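Local coordinates for protein GDSL-like Lipase (Parabacteroides distasonis, PDB 3P94) that is a GDSL-family serine hydrolase of the SGNH clan, probably acting as an esterase or lipase, perhaps on lysophospholipids, at residues 73-78 with 113-118; 24-29 with 50-55. All coordinates share one frame; numbering follows the deposited sequence.

Contact 1: residues 73-78 with 113-118; sequences LKPKAV and NHIKVI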
# COMPACT_ATOMS: atom_id res chain seq x y z
N LEU A 73 -6.45 2.27 -15.70
CA LEU A 73 -7.81 2.03 -15.19
C LEU A 73 -8.56 3.36 -14.98
O LEU A 73 -9.74 3.34 -14.67
CB LEU A 73 -7.78 1.19 -13.89
CG LEU A 73 -7.20 -0.23 -14.00
CD1 LEU A 73 -7.34 -0.96 -12.70
CD2 LEU A 73 -7.86 -1.06 -15.11
N LYS A 74 -7.87 4.50 -15.18
CA LYS A 74 -8.40 5.87 -15.03
C LYS A 74 -9.28 6.03 -13.75
O LYS A 74 -10.45 6.41 -13.86
CB LYS A 74 -9.19 6.28 -16.30
CG LYS A 74 -8.31 6.38 -17.55
CD LYS A 74 -9.15 6.63 -18.80
CE LYS A 74 -8.31 7.01 -19.99
NZ LYS A 74 -9.17 7.43 -21.13
N PRO A 75 -8.77 5.73 -12.53
CA PRO A 75 -9.62 5.89 -11.33
C PRO A 75 -9.70 7.34 -10.87
O PRO A 75 -8.88 8.16 -11.26
CB PRO A 75 -8.90 5.04 -10.29
CG PRO A 75 -7.47 5.17 -10.65
CD PRO A 75 -7.43 5.26 -12.15
N LYS A 76 -10.67 7.64 -10.00
CA LYS A 76 -10.81 8.95 -9.37
C LYS A 76 -9.66 9.13 -8.38
O LYS A 76 -9.08 10.22 -8.28
CB LYS A 76 -12.16 9.07 -8.64
CG LYS A 76 -13.38 9.11 -9.56
CD LYS A 76 -14.66 9.26 -8.75
CE LYS A 76 -15.86 9.41 -9.64
NZ LYS A 76 -17.03 9.90 -8.89
N ALA A 77 -9.31 8.04 -7.68
CA ALA A 77 -8.23 8.04 -6.69
C ALA A 77 -7.49 6.71 -6.63
O ALA A 77 -8.00 5.69 -7.08
CB ALA A 77 -8.79 8.38 -5.32
N VAL A 78 -6.28 6.73 -6.07
CA VAL A 78 -5.47 5.55 -5.81
C VAL A 78 -5.08 5.58 -4.32
O VAL A 78 -4.66 6.62 -3.80
CB VAL A 78 -4.25 5.37 -6.77
CG1 VAL A 78 -3.28 6.57 -6.71
CG2 VAL A 78 -3.52 4.04 -6.51
N ASN A 113 -1.89 12.31 -14.48
CA ASN A 113 -2.99 11.57 -15.10
C ASN A 113 -4.34 11.86 -14.41
O ASN A 113 -5.33 11.16 -14.66
CB ASN A 113 -2.67 10.08 -15.11
CG ASN A 113 -1.64 9.78 -16.15
OD1 ASN A 113 -1.97 9.58 -17.33
ND2 ASN A 113 -0.38 9.83 -15.77
N HIS A 114 -4.38 12.93 -13.59
CA HIS A 114 -5.54 13.49 -12.88
C HIS A 114 -6.17 12.48 -11.90
O HIS A 114 -7.39 12.44 -11.74
CB HIS A 114 -6.60 14.05 -13.86
CG HIS A 114 -6.02 14.66 -15.11
ND1 HIS A 114 -6.14 14.02 -16.34
CD2 HIS A 114 -5.27 15.78 -15.27
CE1 HIS A 114 -5.50 14.79 -17.21
NE2 HIS A 114 -4.96 15.86 -16.62
N ILE A 115 -5.31 11.71 -11.23
CA ILE A 115 -5.73 10.73 -10.22
C ILE A 115 -5.35 11.29 -8.84
O ILE A 115 -4.20 11.69 -8.66
CB ILE A 115 -5.11 9.33 -10.48
CG1 ILE A 115 -5.48 8.79 -11.89
CG2 ILE A 115 -5.52 8.33 -9.40
CD1 ILE A 115 -4.52 7.71 -12.47
N LYS A 116 -6.31 11.33 -7.89
CA LYS A 116 -6.06 11.80 -6.53
C LYS A 116 -5.28 10.73 -5.76
O LYS A 116 -5.66 9.56 -5.80
CB LYS A 116 -7.37 12.13 -5.80
CG LYS A 116 -8.08 13.36 -6.33
CD LYS A 116 -9.28 13.72 -5.47
CE LYS A 116 -10.01 14.91 -6.03
NZ LYS A 116 -11.48 14.73 -5.92
N VAL A 117 -4.20 11.11 -5.07
CA VAL A 117 -3.41 10.14 -4.30
C VAL A 117 -3.81 10.17 -2.82
O VAL A 117 -3.77 11.22 -2.18
CB VAL A 117 -1.88 10.33 -4.45
CG1 VAL A 117 -1.11 9.36 -3.56
CG2 VAL A 117 -1.46 10.17 -5.91
N ILE A 118 -4.11 8.98 -2.29
CA ILE A 118 -4.38 8.77 -0.88
C ILE A 118 -3.23 7.91 -0.37
O ILE A 118 -3.13 6.73 -0.72
CB ILE A 118 -5.78 8.16 -0.63
CG1 ILE A 118 -6.90 9.15 -1.03
CG2 ILE A 118 -5.92 7.73 0.83
CD1 ILE A 118 -8.27 8.53 -1.26
O HOH W 1 -8.92 10.27 -12.78
O HOH W 2 -9.92 12.54 -9.34
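A77 pairs with K116 and V78 with V117 as neighbouring parallel strands, joined by three backbone hydrogen bonds. K116 N donates to K76 O (3.0 Å), V78 N to K116 O (2.9 Å) and I118 N to V78 O (2.9 Å). A77 CA also makes a close C-H...O contact with K116 O.

I115 packs with both of its branches. Its CD1 lies 3.8 Å from P75 CD, and its CG1 rests against P75 O. The other branch, CG2, anti to the backbone N, reaches V78 CG1 at 3.9 Å. One isoleucine thus meets both the proline ring and the valine. An alanine here would probably open a gap beside the P75 ring and leave V78 CG1 more loosely packed. V78 CG1 sits between its own N and carbonyl carbon (chi1 59°), where it also comes near V117 CG2. On the other face of the sheet, A77 CB packs on K116 CB and on I118 CD1. The amines of K76 and K116 bond to K204 O and T202 O at the C-terminal end of the chain.

A water donates to both P75 O (2.6 Å) and H114 O, linking the two segments. H114, with positive phi, is the C-prime residue of the Schellman motif that ends helix 96-112. Strand 75-81, helix 96-112 and strand 116-120 form a beta-alpha-beta crossover, right-handed as expected in a flavodoxin-like fold; this contact pairs its two strands.

Contact 2: residues 24-29 with 50-55; sequences NVVFMG and VDRGIS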
# COMPACT_ATOMS: atom_id res chain seq x y z
N ASN A 24 -13.42 3.78 -9.98
CA ASN A 24 -13.63 4.58 -8.79
C ASN A 24 -12.32 4.76 -8.00
O ASN A 24 -11.66 5.80 -8.14
CB ASN A 24 -14.74 3.96 -7.93
CG ASN A 24 -15.05 4.67 -6.65
OD1 ASN A 24 -15.00 5.89 -6.55
ND2 ASN A 24 -15.38 3.92 -5.62
N VAL A 25 -11.94 3.76 -7.19
CA VAL A 25 -10.73 3.81 -6.37
C VAL A 25 -9.96 2.51 -6.55
O VAL A 25 -10.54 1.43 -6.43
CB VAL A 25 -11.02 4.05 -4.85
CG1 VAL A 25 -9.74 4.07 -4.03
CG2 VAL A 25 -11.83 5.33 -4.61
N VAL A 26 -8.66 2.63 -6.81
CA VAL A 26 -7.78 1.49 -6.95
C VAL A 26 -6.92 1.40 -5.68
O VAL A 26 -6.40 2.42 -5.23
CB VAL A 26 -6.93 1.63 -8.24
CG1 VAL A 26 -5.75 0.64 -8.25
CG2 VAL A 26 -7.80 1.45 -9.49
N PHE A 27 -6.81 0.21 -5.10
CA PHE A 27 -5.94 -0.04 -3.94
C PHE A 27 -4.65 -0.66 -4.46
O PHE A 27 -4.66 -1.80 -4.94
CB PHE A 27 -6.63 -0.95 -2.90
CG PHE A 27 -7.56 -0.25 -1.93
CD1 PHE A 27 -8.67 0.44 -2.39
CD2 PHE A 27 -7.35 -0.31 -0.56
CE1 PHE A 27 -9.52 1.10 -1.50
CE2 PHE A 27 -8.21 0.32 0.33
CZ PHE A 27 -9.30 1.02 -0.15
N MSE A 28 -3.57 0.11 -4.41
CA MSE A 28 -2.23 -0.30 -4.84
C MSE A 28 -1.46 -0.73 -3.59
O MSE A 28 -1.43 -0.01 -2.58
CB MSE A 28 -1.56 0.89 -5.60
CG MSE A 28 -0.11 0.69 -6.00
SE MSE A 28 0.23 -1.00 -6.96
CE MSE A 28 -1.04 -0.93 -8.28
N GLY A 29 -0.88 -1.93 -3.64
CA GLY A 29 -0.13 -2.41 -2.49
C GLY A 29 0.59 -3.73 -2.63
O GLY A 29 0.73 -4.30 -3.73
N VAL A 50 -11.10 -1.30 -6.60
CA VAL A 50 -10.34 -2.23 -7.43
C VAL A 50 -9.12 -2.66 -6.63
O VAL A 50 -8.31 -1.81 -6.26
CB VAL A 50 -9.98 -1.63 -8.82
CG1 VAL A 50 -9.10 -2.58 -9.62
CG2 VAL A 50 -11.22 -1.26 -9.61
N ASP A 51 -8.99 -3.96 -6.35
CA ASP A 51 -7.89 -4.51 -5.56
C ASP A 51 -6.72 -4.86 -6.48
O ASP A 51 -6.84 -5.71 -7.36
CB ASP A 51 -8.40 -5.75 -4.77
CG ASP A 51 -7.35 -6.63 -4.10
OD1 ASP A 51 -6.19 -6.14 -3.89
OD2 ASP A 51 -7.69 -7.79 -3.75
N ARG A 52 -5.59 -4.17 -6.30
CA ARG A 52 -4.40 -4.40 -7.11
C ARG A 52 -3.16 -4.65 -6.22
O ARG A 52 -2.04 -4.32 -6.60
CB ARG A 52 -4.18 -3.25 -8.12
CG ARG A 52 -5.20 -3.21 -9.28
CD ARG A 52 -5.08 -4.45 -10.17
NE ARG A 52 -6.06 -4.53 -11.26
CZ ARG A 52 -7.22 -5.18 -11.18
NH1 ARG A 52 -7.57 -5.79 -10.06
NH2 ARG A 52 -8.03 -5.22 -12.23
N GLY A 53 -3.38 -5.30 -5.08
CA GLY A 53 -2.30 -5.68 -4.17
C GLY A 53 -1.59 -6.93 -4.67
O GLY A 53 -2.24 -7.82 -5.21
N ILE A 54 -0.25 -6.98 -4.56
CA ILE A 54 0.53 -8.17 -4.96
C ILE A 54 1.53 -8.51 -3.87
O ILE A 54 2.44 -7.70 -3.59
CB ILE A 54 1.23 -8.04 -6.35
CG1 ILE A 54 0.20 -7.90 -7.49
CG2 ILE A 54 2.11 -9.30 -6.60
CD1 ILE A 54 0.80 -7.78 -8.92
N SER A 55 1.40 -9.72 -3.28
CA SER A 55 2.28 -10.20 -2.23
C SER A 55 3.77 -10.05 -2.57
O SER A 55 4.16 -10.33 -3.69
CB SER A 55 1.99 -11.66 -1.92
OG SER A 55 0.70 -11.78 -1.35
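Strand 49-53 is the outermost strand of the parallel sheet on this side, and here it pairs with strand 23-29. V26 faces V50 and F27 faces D51, and the axes of 25-29 and 50-53 run 11° from parallel. V50 N donates to V25 O (2.8 Å), F27 N to V50 O (2.8 Å) and R52 N to F27 O (2.9 Å). The last is the most bent, at 145° at the hydrogen. Further on, I54 N reaches G29 O from above the carbonyl plane. G29 N is buried and has no partner.

V26, M28, V50 and R52 share one face. V26 CG2 meets V50 CB at 3.8 Å, and V26 CG1 meets R52 CG at 4.0 Å. The M28 residue is selenomethionine. Its chain is bent at chi2 and chi3, and its CE lies 3.9 Å from R52 CB, the two side chains crossing at about a right angle. The R52 chain bends at CD (chi2 -65°). V50 CG1 lies over the centre of one guanidinium face, 3.5 Å above its plane. R52 NH1 donates to D51 O (2.8 Å), which lies near the guanidinium plane, and NE bonds N16 OD1; both limit its rotation.

D51 lies on the other face with F27. Its OD1 accepts from G53 N, forming an Asx turn. The F27 ring meets F49 and F44, the latter edge-to-face, and packs on helix 185-202. G29 leads towards S31, the probable nucleophile of a Ser-His-Asp triad. An active site at the C-terminal ends of the parallel strands is characteristic of flavodoxin-like SGNH hydrolases.

In the fold
After an N-terminal segment with the short helix 13-16, the chain enters strand 23-29. Short helices then carry it to the edge strand 49-53, where contact 2 closes that loop. Helix 59-71 returns the chain to strand 75-81, on the other side of 23-29. Helix 96-112 leads on to strand 116-120, where contact 1 closes. The two contacts are in series; neither nests in nor crosses the other. Their centres are 12 Å apart, and strands 23-29 and 75-81 join them directly: K76 N probably bonds to N24 O and V26 N to A77 O. Together they tie four of the five strands, in the order 49-53, 23-29, 75-81, 116-120, into one parallel sheet.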